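Local coordinates for nucleoprotein (Rift valley fever virus, PDB 3OV9) that encapsidates the viral genomic RNA, protecting it from nucleases, in a ribonucleoprotein that serves as template for transcription and replication, at residues F28-F33 with M200-N205; A110-T115 with A150-P155; L122-W125 with G130-M133; P138-H143 with S170-Q175. One frame throughout, in Å; residues are numbered along the deposited sequence.

Contact 1. Residues F28-F33 with M200-N205; sequences FAYQGF and MNAAVN. With NO2 (nitrite ion), chain D.
The direct contact between the two segments centres on Y30 and A202, and it is a van der Waals contact with no hydrogen bond across it. The methyl group A202 CB points toward the loop and lies 3.5 Å from the backbone oxygen Y30 O. It also meets the aromatic ring, with Y30 CD2 3.8 Å from A202 CB. The methyl sits at the ring edge, near the ring plane. The ring reaches this place because CG of Y30 is anti to its own backbone N (chi1 -179°).

The polar interactions run through a bound nitrite ion, probably from the crystallisation liquor. G32 N donates to nitrite O2 at 2.8 Å, with an N-H...O angle of 139°. F33 N adds a weak bond to the same oxygen, 3.3 Å from F33 N to nitrite O2. Two consecutive backbone N-H groups therefore hold one oxygen.

Carbon atoms of F33, A202 and A203 also approach the ion, and S206 completes the pocket. The F33 ring approaches obliquely, with CE2 of F33 3.4 Å from nitrite N. On the helix side, A203 CA is 3.5 Å from nitrite N. The ion thus bridges the loop and the helix. Y30 and F33 probably bind RNA.

Y30 OH is hydrogen-bonded to K74 of the second subunit, in keeping with the role of this N-terminal region in oligomerization. The loop 28-33 joins helix 18-28 to helix 35-46. The F33 side chain rests on helix 104-110. Segment 200-205 ends helix 189-204, which packs on helix 159-180 through M200 and V204.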
loop_
_atom_site.group_PDB
_atom_site.type_symbol
_atom_site.label_atom_id
_atom_site.label_comp_id
_atom_site.label_asym_id
_atom_site.label_seq_id
_atom_site.Cartn_x
_atom_site.Cartn_y
_atom_site.Cartn_z
ATOM N N PHE A 28 -25.237 29.108 -11.835
ATOM C CA PHE A 28 -23.976 28.374 -11.758
ATOM C C PHE A 28 -24.009 27.140 -10.858
ATOM O O PHE A 28 -22.992 26.458 -10.704
ATOM C CB PHE A 28 -22.849 29.305 -11.278
ATOM C CG PHE A 28 -22.635 30.520 -12.144
ATOM C CD1 PHE A 28 -22.650 30.432 -13.535
ATOM C CD2 PHE A 28 -22.364 31.753 -11.556
ATOM C CE1 PHE A 28 -22.438 31.562 -14.326
ATOM C CE2 PHE A 28 -22.151 32.887 -12.338
ATOM C CZ PHE A 28 -22.186 32.795 -13.722
ATOM N N ALA A 29 -25.170 26.847 -10.274
ATOM C CA ALA A 29 -25.303 25.755 -9.305
ATOM C C ALA A 29 -25.053 24.374 -9.911
ATOM O O ALA A 29 -25.180 24.177 -11.121
ATOM C CB ALA A 29 -26.676 25.804 -8.634
ATOM N N TYR A 30 -24.680 23.429 -9.052
ATOM C CA TYR A 30 -24.522 22.031 -9.444
ATOM C C TYR A 30 -25.797 21.535 -10.118
ATOM O O TYR A 30 -26.893 21.744 -9.596
ATOM C CB TYR A 30 -24.224 21.183 -8.206
ATOM C CG TYR A 30 -24.015 19.701 -8.458
ATOM C CD1 TYR A 30 -22.732 19.173 -8.583
ATOM C CD2 TYR A 30 -25.101 18.829 -8.553
ATOM C CE1 TYR A 30 -22.532 17.809 -8.802
ATOM C CE2 TYR A 30 -24.912 17.464 -8.778
ATOM C CZ TYR A 30 -23.628 16.965 -8.900
ATOM O OH TYR A 30 -23.442 15.617 -9.120
ATOM N N GLN A 31 -25.640 20.901 -11.279
ATOM C CA GLN A 31 -26.735 20.186 -11.943
ATOM C C GLN A 31 -26.312 18.743 -12.191
ATOM O O GLN A 31 -25.304 18.497 -12.858
ATOM C CB GLN A 31 -27.134 20.856 -13.266
ATOM C CG GLN A 31 -28.321 20.174 -13.962
ATOM C CD GLN A 31 -28.688 20.790 -15.300
ATOM O OE1 GLN A 31 -28.026 20.553 -16.314
ATOM N NE2 GLN A 31 -29.764 21.567 -15.314
ATOM N N GLY A 32 -27.087 17.802 -11.654
ATOM C CA GLY A 32 -26.820 16.371 -11.823
ATOM C C GLY A 32 -27.255 15.828 -13.175
ATOM O O GLY A 32 -26.592 14.958 -13.747
ATOM N N PHE A 33 -28.374 16.340 -13.684
ATOM C CA PHE A 33 -28.907 15.938 -14.986
ATOM C C PHE A 33 -29.843 17.021 -15.521
ATOM O O PHE A 33 -30.329 17.867 -14.765
ATOM C CB PHE A 33 -29.650 14.592 -14.888
ATOM C CG PHE A 33 -31.028 14.703 -14.298
ATOM C CD1 PHE A 33 -32.156 14.556 -15.099
ATOM C CD2 PHE A 33 -31.201 14.979 -12.944
ATOM C CE1 PHE A 33 -33.430 14.675 -14.561
ATOM C CE2 PHE A 33 -32.477 15.105 -12.397
ATOM C CZ PHE A 33 -33.591 14.952 -13.208
ATOM N N MET A 200 -29.068 15.360 -4.465
ATOM C CA MET A 200 -30.377 15.476 -3.809
ATOM C C MET A 200 -30.867 16.923 -3.855
ATOM O O MET A 200 -31.947 17.198 -4.377
ATOM C CB MET A 200 -30.324 14.966 -2.359
ATOM C CG MET A 200 -31.676 14.982 -1.622
ATOM S SD MET A 200 -31.598 14.582 0.145
ATOM C CE MET A 200 -30.739 16.019 0.793
ATOM N N ASN A 201 -30.054 17.843 -3.337
ATOM C CA ASN A 201 -30.428 19.259 -3.290
ATOM C C ASN A 201 -30.605 19.893 -4.668
ATOM O O ASN A 201 -31.471 20.749 -4.848
ATOM C CB ASN A 201 -29.434 20.060 -2.445
ATOM C CG ASN A 201 -29.550 19.759 -0.955
ATOM O OD1 ASN A 201 -30.642 19.500 -0.437
ATOM N ND2 ASN A 201 -28.421 19.805 -0.258
ATOM N N ALA A 202 -29.793 19.466 -5.634
ATOM C CA ALA A 202 -29.919 19.932 -7.018
ATOM C C ALA A 202 -31.305 19.633 -7.592
ATOM O O ALA A 202 -31.928 20.502 -8.202
ATOM C CB ALA A 202 -28.827 19.323 -7.897
ATOM N N ALA A 203 -31.790 18.409 -7.380
ATOM C CA ALA A 203 -33.114 18.023 -7.862
ATOM C C ALA A 203 -34.227 18.714 -7.074
ATOM O O ALA A 203 -35.241 19.115 -7.650
ATOM C CB ALA A 203 -33.280 16.509 -7.830
ATOM N N VAL A 204 -34.029 18.864 -5.766
ATOM C CA VAL A 204 -35.003 19.536 -4.898
ATOM C C VAL A 204 -35.232 20.978 -5.361
ATOM O O VAL A 204 -36.360 21.469 -5.343
ATOM C CB VAL A 204 -34.568 19.507 -3.408
ATOM C CG1 VAL A 204 -35.448 20.426 -2.554
ATOM C CG2 VAL A 204 -34.615 18.080 -2.867
ATOM N N ASN A 205 -34.155 21.628 -5.796
ATOM C CA ASN A 205 -34.184 23.052 -6.145
ATOM C C ASN A 205 -34.204 23.365 -7.647
ATOM O O ASN A 205 -34.136 24.533 -8.038
ATOM C CB ASN A 205 -33.012 23.777 -5.472
ATOM C CG ASN A 205 -33.131 23.802 -3.957
ATOM O OD1 ASN A 205 -34.148 24.225 -3.408
ATOM N ND2 ASN A 205 -32.082 23.359 -3.275
HETATM N N NO2 D . -31.248 17.946 -10.877
HETATM O O1 NO2 D . -31.741 19.025 -11.707
HETATM O O2 NO2 D . -29.822 17.806 -11.092
#

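Contact 2. Residues A110-T115 with A150-P155; sequences ALAGWT and AGMVDP
M152 packs onto the first turn of helix 112-122 in the buried interior of the orthogonal helical bundle. It comes from the end of a short 3-10 turn, 150-152, in the long connection between helix 130-136 and helix 159-180. The contact is apolar and has no hydrogen bond across it. It joins that connection to the start of the helix.

The two backbones come nearest at A112 and G151, with their CA atoms 6.6 Å apart. A112 points its methyl toward the connection, and A112 CB lies 4.2 Å from M152 CG. The sulfur M152 SD is 3.8 Å from G113 CA, on the backbone of a residue without a side chain.

CG of M152 is anti to its own carbonyl carbon (chi1 -67°). The chain is bent again at chi2 (-75°) and chi3, which lays the thioether against the helix turn. Behind it, the 3-10 turn is closed by a hydrogen bond of 3.2 Å from V153 N to A150 O.

The methionine also touches F217 of helix 211-220 and R8 of the third subunit. W114, in the same turn of the helix, meets F11 of that subunit edge-to-face. The contact therefore borders the interface with the third subunit.

L111 holds the N-cap position of helix 112-122. Its carbonyl oxygen L111 O accepts two bonds, from W114 N at 3.0 Å and from T115 N at 3.1 Å.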
loop_
_atom_site.group_PDB
_atom_site.type_symbol
_atom_site.label_atom_id
_atom_site.label_comp_id
_atom_site.label_asym_id
_atom_site.label_seq_id
_atom_site.Cartn_x
_atom_site.Cartn_y
_atom_site.Cartn_z
ATOM N N ALA A 110 -35.827 12.031 -14.710
ATOM C CA ALA A 110 -36.592 12.993 -15.497
ATOM C C ALA A 110 -38.082 12.696 -15.432
ATOM O O ALA A 110 -38.892 13.601 -15.605
ATOM C CB ALA A 110 -36.120 13.008 -16.931
ATOM N N LEU A 111 -38.426 11.430 -15.184
ATOM C CA LEU A 111 -39.818 10.980 -15.113
ATOM C C LEU A 111 -40.200 10.477 -13.705
ATOM O O LEU A 111 -40.936 9.491 -13.548
ATOM C CB LEU A 111 -40.085 9.932 -16.206
ATOM C CG LEU A 111 -39.833 10.386 -17.654
ATOM C CD1 LEU A 111 -39.686 9.200 -18.600
ATOM C CD2 LEU A 111 -40.922 11.336 -18.147
ATOM N N ALA A 112 -39.716 11.192 -12.688
ATOM C CA ALA A 112 -39.843 10.800 -11.278
ATOM C C ALA A 112 -41.276 10.602 -10.781
ATOM O O ALA A 112 -41.525 9.790 -9.886
ATOM C CB ALA A 112 -39.101 11.785 -10.385
ATOM N N GLY A 113 -42.214 11.346 -11.357
ATOM C CA GLY A 113 -43.624 11.203 -11.009
ATOM C C GLY A 113 -44.128 9.786 -11.199
ATOM O O GLY A 113 -44.902 9.287 -10.381
ATOM N N TRP A 114 -43.676 9.138 -12.271
ATOM C CA TRP A 114 -44.035 7.744 -12.529
ATOM C C TRP A 114 -43.116 6.787 -11.765
ATOM O O TRP A 114 -43.585 5.815 -11.181
ATOM C CB TRP A 114 -44.021 7.437 -14.029
ATOM C CG TRP A 114 -44.663 6.114 -14.388
ATOM C CD1 TRP A 114 -45.983 5.892 -14.671
ATOM C CD2 TRP A 114 -44.009 4.841 -14.504
ATOM N NE1 TRP A 114 -46.190 4.559 -14.956
ATOM C CE2 TRP A 114 -44.995 3.894 -14.859
ATOM C CE3 TRP A 114 -42.684 4.410 -14.346
ATOM C CZ2 TRP A 114 -44.699 2.538 -15.053
ATOM C CZ3 TRP A 114 -42.389 3.063 -14.539
ATOM C CH2 TRP A 114 -43.396 2.146 -14.894
ATOM N N THR A 115 -41.816 7.085 -11.760
ATOM C CA THR A 115 -40.817 6.279 -11.049
ATOM C C THR A 115 -41.204 6.030 -9.593
ATOM O O THR A 115 -41.150 4.892 -9.115
ATOM C CB THR A 115 -39.417 6.945 -11.102
ATOM O OG1 THR A 115 -39.051 7.182 -12.464
ATOM C CG2 THR A 115 -38.351 6.066 -10.434
ATOM N N ALA A 150 -36.138 13.039 -5.095
ATOM C CA ALA A 150 -35.720 14.416 -4.820
ATOM C C ALA A 150 -36.396 15.443 -5.740
ATOM O O ALA A 150 -36.695 16.559 -5.309
ATOM C CB ALA A 150 -34.210 14.535 -4.901
ATOM N N GLY A 151 -36.650 15.052 -6.990
ATOM C CA GLY A 151 -37.314 15.917 -7.973
ATOM C C GLY A 151 -38.807 16.111 -7.750
ATOM O O GLY A 151 -39.464 16.827 -8.509
ATOM N N MET A 152 -39.343 15.465 -6.717
ATOM C CA MET A 152 -40.754 15.603 -6.349
ATOM C C MET A 152 -40.940 16.499 -5.129
ATOM O O MET A 152 -42.072 16.782 -4.719
ATOM C CB MET A 152 -41.377 14.227 -6.079
ATOM C CG MET A 152 -41.498 13.325 -7.295
ATOM S SD MET A 152 -42.834 13.788 -8.406
ATOM C CE MET A 152 -41.962 14.819 -9.589
ATOM N N VAL A 153 -39.827 16.946 -4.554
ATOM C CA VAL A 153 -39.856 17.726 -3.321
ATOM C C VAL A 153 -40.077 19.205 -3.644
ATOM O O VAL A 153 -39.396 19.767 -4.501
ATOM C CB VAL A 153 -38.560 17.523 -2.486
ATOM C CG1 VAL A 153 -38.621 18.311 -1.190
ATOM C CG2 VAL A 153 -38.344 16.045 -2.182
ATOM N N ASP A 154 -41.050 19.804 -2.963
ATOM C CA ASP A 154 -41.361 21.229 -3.086
ATOM C C ASP A 154 -40.534 22.030 -2.075
ATOM O O ASP A 154 -40.800 21.967 -0.874
ATOM C CB ASP A 154 -42.864 21.445 -2.856
ATOM C CG ASP A 154 -43.274 22.917 -2.885
ATOM O OD1 ASP A 154 -42.430 23.788 -3.186
ATOM O OD2 ASP A 154 -44.456 23.199 -2.599
ATOM N N PRO A 155 -39.534 22.800 -2.559
ATOM C CA PRO A 155 -38.642 23.550 -1.664
ATOM C C PRO A 155 -39.308 24.747 -0.979
ATOM O O PRO A 155 -38.686 25.390 -0.128
ATOM C CB PRO A 155 -37.526 24.026 -2.600
ATOM C CG PRO A 155 -38.174 24.125 -3.930
ATOM C CD PRO A 155 -39.183 23.008 -3.977
#

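Contact 3. Residues L122-W125 with G130-M133; sequences LSEW and GTTM
G130 N, at the start of helix 130-136, meets two oxygens of S123, and both bonds are weak. It donates to the backbone S123 O at 3.4 Å with an N-H...O angle of 151°. It also donates to the hydroxyl S123 OG at 3.2 Å, but the angle is only 123°. The backbones are close here, with S123 CA 5.2 Å from G130 CA. G130 has no side chain, and this leaves S123 OG room to lie close to its CA.

S123 OG is anti to its own backbone N (chi1 178°), which directs it at the helix start. The hydroxyl gives its proton to the neighbouring carboxylate, with S123 OG 3.3 Å from E124 OE2. It approaches that oxygen from above the carboxylate plane. It thus accepts weakly from G130 and donates to E124.

A bend at chi2 brings the E124 carboxylate round to T131. The two side chains cross at about a right angle. T131 OG1 is 3.0 Å from E124 OE1 and 3.1 Å from E124 OE2. The hydroxyl proton can serve either oxygen, and both bonds are weak. A negative charge beside the first turn of a helix is probably favourable for the helix dipole.

W125 packs on V25 of the third subunit and is probably important for dimerization. The polar cluster ties together the two ends of the short connection between helix 112-122 and helix 130-136. L122 packs on helix 50-63, and M133 packs on L171, Y172 and Q175 of helix 159-180.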
loop_
_atom_site.group_PDB
_atom_site.type_symbol
_atom_site.label_atom_id
_atom_site.label_comp_id
_atom_site.label_asym_id
_atom_site.label_seq_id
_atom_site.Cartn_x
_atom_site.Cartn_y
_atom_site.Cartn_z
ATOM N N LEU A 122 -42.433 -2.237 -7.032
ATOM C CA LEU A 122 -41.081 -2.795 -7.161
ATOM C C LEU A 122 -40.321 -3.024 -5.851
ATOM O O LEU A 122 -39.207 -3.556 -5.868
ATOM C CB LEU A 122 -40.245 -1.923 -8.110
ATOM C CG LEU A 122 -40.677 -1.880 -9.578
ATOM C CD1 LEU A 122 -40.011 -0.722 -10.310
ATOM C CD2 LEU A 122 -40.376 -3.192 -10.271
ATOM N N SER A 123 -40.935 -2.632 -4.733
ATOM C CA SER A 123 -40.340 -2.664 -3.387
ATOM C C SER A 123 -39.405 -3.843 -3.084
ATOM O O SER A 123 -38.272 -3.643 -2.646
ATOM C CB SER A 123 -41.452 -2.603 -2.331
ATOM O OG SER A 123 -40.930 -2.679 -1.018
ATOM N N GLU A 124 -39.881 -5.060 -3.325
ATOM C CA GLU A 124 -39.136 -6.263 -2.944
ATOM C C GLU A 124 -38.034 -6.672 -3.931
ATOM O O GLU A 124 -37.320 -7.652 -3.697
ATOM C CB GLU A 124 -40.096 -7.429 -2.673
ATOM C CG GLU A 124 -41.039 -7.195 -1.492
ATOM C CD GLU A 124 -40.313 -6.749 -0.232
ATOM O OE1 GLU A 124 -39.427 -7.488 0.250
ATOM O OE2 GLU A 124 -40.628 -5.655 0.277
ATOM N N TRP A 125 -37.887 -5.915 -5.016
ATOM C CA TRP A 125 -36.851 -6.197 -6.014
ATOM C C TRP A 125 -35.813 -5.081 -6.155
ATOM O O TRP A 125 -34.975 -5.108 -7.062
ATOM C CB TRP A 125 -37.477 -6.543 -7.367
ATOM C CG TRP A 125 -38.386 -7.732 -7.296
ATOM C CD1 TRP A 125 -38.018 -9.037 -7.116
ATOM C CD2 TRP A 125 -39.813 -7.727 -7.396
ATOM N NE1 TRP A 125 -39.130 -9.843 -7.100
ATOM C CE2 TRP A 125 -40.246 -9.066 -7.270
ATOM C CE3 TRP A 125 -40.771 -6.720 -7.581
ATOM C CZ2 TRP A 125 -41.596 -9.426 -7.324
ATOM C CZ3 TRP A 125 -42.114 -7.081 -7.635
ATOM C CH2 TRP A 125 -42.513 -8.422 -7.505
ATOM N N GLY A 130 -38.155 -2.732 0.667
ATOM C CA GLY A 130 -39.073 -2.072 1.593
ATOM C C GLY A 130 -39.075 -2.730 2.962
ATOM O O GLY A 130 -39.129 -2.044 3.983
ATOM N N THR A 131 -38.999 -4.062 2.975
ATOM C CA THR A 131 -38.937 -4.842 4.216
ATOM C C THR A 131 -37.734 -4.452 5.082
ATOM O O THR A 131 -37.865 -4.297 6.299
ATOM C CB THR A 131 -38.923 -6.366 3.926
ATOM O OG1 THR A 131 -40.060 -6.707 3.127
ATOM C CG2 THR A 131 -38.972 -7.175 5.221
ATOM N N THR A 132 -36.572 -4.294 4.450
ATOM C CA THR A 132 -35.365 -3.838 5.138
ATOM C C THR A 132 -35.569 -2.432 5.719
ATOM O O THR A 132 -35.225 -2.174 6.874
ATOM C CB THR A 132 -34.129 -3.883 4.204
ATOM O OG1 THR A 132 -33.866 -5.242 3.830
ATOM C CG2 THR A 132 -32.893 -3.313 4.888
ATOM N N MET A 133 -36.147 -1.538 4.918
ATOM C CA MET A 133 -36.444 -0.180 5.372
ATOM C C MET A 133 -37.401 -0.155 6.568
ATOM O O MET A 133 -37.250 0.677 7.466
ATOM C CB MET A 133 -36.998 0.673 4.227
ATOM C CG MET A 133 -35.989 1.001 3.124
ATOM S SD MET A 133 -34.454 1.792 3.662
ATOM C CE MET A 133 -35.062 3.212 4.583
#

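Contact 4. Residues P138-H143 with S170-Q175; sequences PAYPRH and SLYLLQ
Y140 places its ring against helix 159-180, where it meets L171 and Y172. The closest approach is from the phenol oxygen: Y140 OH lies 3.2 Å from Y172 CB. The ring carbon Y140 CZ follows at 3.8 Å from the same Y172 CB. The two tyrosine side chains cross at about a right angle. The Y172 methylene, rather than its ring, does most of the touching. On the other part of the ring, Y140 CE1 is 4.0 Å from L171 CD2. These side chains slide past each other in opposite directions.

CG of Y140 stands anti to the backbone N (chi1 -173°), and this sends the ring from the loop to the helix. Its polar end is satisfied in this buried place: Y140 OH is hydrogen-bonded to A168 O, one turn earlier on the same helix. That bond fixes the ring tip. P141 CD lies over one ring face, 3.4 Å above the plane and offset toward the rim.

The next shell holds the Y140 backbone. R142 NH1 donates to Y140 O at 2.8 Å with an N-H...O angle of 158°. The donor lies in the carbonyl plane, on a lone pair. The same R142 NH1 makes a salt bridge with D134 OD1, and Y140 N is hydrogen-bonded to that carboxylate oxygen as well. D134 thus positions both residues.

Farther out, M133 of helix 130-136 and A237 of helix 232-243 touch the Y140 side chain. An aromatic residue from a connecting loop here fills the junction of several helices, as part of the core of an all-helical fold.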
loop_
_atom_site.group_PDB
_atom_site.type_symbol
_atom_site.label_atom_id
_atom_site.label_comp_id
_atom_site.label_asym_id
_atom_site.label_seq_id
_atom_site.Cartn_x
_atom_site.Cartn_y
_atom_site.Cartn_z
ATOM N N PRO A 138 -40.779 1.990 10.802
ATOM C CA PRO A 138 -42.028 1.289 10.494
ATOM C C PRO A 138 -42.814 1.935 9.349
ATOM O O PRO A 138 -42.961 3.162 9.310
ATOM C CB PRO A 138 -42.815 1.367 11.812
ATOM C CG PRO A 138 -42.186 2.496 12.576
ATOM C CD PRO A 138 -40.745 2.456 12.201
ATOM N N ALA A 139 -43.296 1.098 8.428
ATOM C CA ALA A 139 -44.058 1.529 7.247
ATOM C C ALA A 139 -43.351 2.627 6.447
ATOM O O ALA A 139 -43.955 3.654 6.109
ATOM C CB ALA A 139 -45.479 1.962 7.641
ATOM N N TYR A 140 -42.073 2.406 6.149
ATOM C CA TYR A 140 -41.287 3.385 5.403
ATOM C C TYR A 140 -41.936 3.690 4.051
ATOM O O TYR A 140 -42.333 2.772 3.342
ATOM C CB TYR A 140 -39.835 2.923 5.209
ATOM C CG TYR A 140 -38.990 4.007 4.580
ATOM C CD1 TYR A 140 -38.409 4.999 5.365
ATOM C CD2 TYR A 140 -38.816 4.069 3.194
ATOM C CE1 TYR A 140 -37.658 6.019 4.794
ATOM C CE2 TYR A 140 -38.068 5.086 2.611
ATOM C CZ TYR A 140 -37.494 6.059 3.419
ATOM O OH TYR A 140 -36.750 7.067 2.855
ATOM N N PRO A 141 -42.053 4.986 3.694
ATOM C CA PRO A 141 -42.700 5.358 2.437
ATOM C C PRO A 141 -41.954 4.863 1.197
ATOM O O PRO A 141 -40.828 5.289 0.927
ATOM C CB PRO A 141 -42.698 6.893 2.482
ATOM C CG PRO A 141 -42.587 7.231 3.917
ATOM C CD PRO A 141 -41.699 6.173 4.491
ATOM N N ARG A 142 -42.600 3.972 0.451
ATOM C CA ARG A 142 -42.013 3.390 -0.754
ATOM C C ARG A 142 -41.701 4.431 -1.829
ATOM O O ARG A 142 -40.715 4.302 -2.543
ATOM C CB ARG A 142 -42.904 2.273 -1.315
ATOM C CG ARG A 142 -42.568 0.863 -0.807
ATOM C CD ARG A 142 -42.639 0.759 0.707
ATOM N NE ARG A 142 -42.591 -0.623 1.186
ATOM C CZ ARG A 142 -42.366 -0.968 2.451
ATOM N NH1 ARG A 142 -42.151 -0.038 3.373
ATOM N NH2 ARG A 142 -42.345 -2.249 2.796
ATOM N N HIS A 143 -42.530 5.471 -1.922
ATOM C CA HIS A 143 -42.332 6.545 -2.901
ATOM C C HIS A 143 -40.972 7.249 -2.774
ATOM O O HIS A 143 -40.506 7.873 -3.731
ATOM C CB HIS A 143 -43.457 7.584 -2.796
ATOM C CG HIS A 143 -44.803 7.066 -3.199
ATOM N ND1 HIS A 143 -45.667 6.473 -2.304
ATOM C CD2 HIS A 143 -45.437 7.064 -4.394
ATOM C CE1 HIS A 143 -46.776 6.123 -2.933
ATOM N NE2 HIS A 143 -46.663 6.470 -4.201
ATOM N N SER A 170 -33.528 10.788 3.266
ATOM C CA SER A 170 -32.105 10.555 3.535
ATOM C C SER A 170 -31.831 9.239 4.272
ATOM O O SER A 170 -30.736 8.676 4.149
ATOM C CB SER A 170 -31.493 11.735 4.292
ATOM O OG SER A 170 -31.484 12.906 3.487
ATOM N N LEU A 171 -32.818 8.749 5.026
ATOM C CA LEU A 171 -32.701 7.440 5.676
ATOM C C LEU A 171 -32.497 6.350 4.627
ATOM O O LEU A 171 -31.601 5.513 4.768
ATOM C CB LEU A 171 -33.918 7.127 6.558
ATOM C CG LEU A 171 -33.841 5.838 7.393
ATOM C CD1 LEU A 171 -32.905 6.004 8.590
ATOM C CD2 LEU A 171 -35.225 5.391 7.852
ATOM N N TYR A 172 -33.319 6.379 3.574
ATOM C CA TYR A 172 -33.151 5.477 2.433
ATOM C C TYR A 172 -31.818 5.689 1.710
ATOM O O TYR A 172 -31.138 4.719 1.372
ATOM C CB TYR A 172 -34.318 5.598 1.439
ATOM C CG TYR A 172 -33.936 5.209 0.024
ATOM C CD1 TYR A 172 -33.908 3.870 -0.375
ATOM C CD2 TYR A 172 -33.578 6.182 -0.910
ATOM C CE1 TYR A 172 -33.543 3.514 -1.673
ATOM C CE2 TYR A 172 -33.208 5.838 -2.201
ATOM C CZ TYR A 172 -33.192 4.507 -2.578
ATOM O OH TYR A 172 -32.827 4.178 -3.864
ATOM N N LEU A 173 -31.463 6.952 1.462
ATOM C CA LEU A 173 -30.247 7.283 0.713
ATOM C C LEU A 173 -28.993 6.791 1.425
ATOM O O LEU A 173 -28.016 6.412 0.779
ATOM C CB LEU A 173 -30.148 8.787 0.446
ATOM C CG LEU A 173 -31.098 9.403 -0.586
ATOM C CD1 LEU A 173 -30.941 10.912 -0.581
ATOM C CD2 LEU A 173 -30.846 8.847 -1.980
ATOM N N LEU A 174 -29.041 6.798 2.755
ATOM C CA LEU A 174 -27.963 6.271 3.591
ATOM C C LEU A 174 -27.764 4.771 3.370
ATOM O O LEU A 174 -26.634 4.312 3.187
ATOM C CB LEU A 174 -28.251 6.565 5.069
ATOM C CG LEU A 174 -27.281 6.069 6.148
ATOM C CD1 LEU A 174 -25.902 6.697 5.996
ATOM C CD2 LEU A 174 -27.850 6.356 7.532
ATOM N N GLN A 175 -28.865 4.022 3.379
ATOM C CA GLN A 175 -28.827 2.570 3.193
ATOM C C GLN A 175 -28.455 2.209 1.760
ATOM O O GLN A 175 -27.588 1.365 1.531
ATOM C CB GLN A 175 -30.174 1.928 3.554
ATOM C CG GLN A 175 -30.824 2.443 4.834
ATOM C CD GLN A 175 -29.914 2.373 6.049
ATOM O OE1 GLN A 175 -29.306 1.336 6.334
ATOM N NE2 GLN A 175 -29.826 3.479 6.781
#

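Of the four, contact 1 closes the longest loop, and the other three are nested inside it. It holds most of the nitrite pocket and two probable RNA-binding residues. Contact 2 lies next to it, with centres 12 Å apart. They touch where M200 O meets A150 CB at 3.5 Å. Contact 1 also reaches contact 4, because M200 SD is 3.7 Å from S170 OG. Contacts 3 and 4 adjoin, with centres 10 Å apart. There S123 OG is 3.4 Å from R142 NE. Contacts 2 and 4 do not touch, with nearest atoms about 6 Å apart. Contact 3 is about 13 Å from contact 1 at the nearest atoms. Contacts 2 and 3 both touch the third subunit.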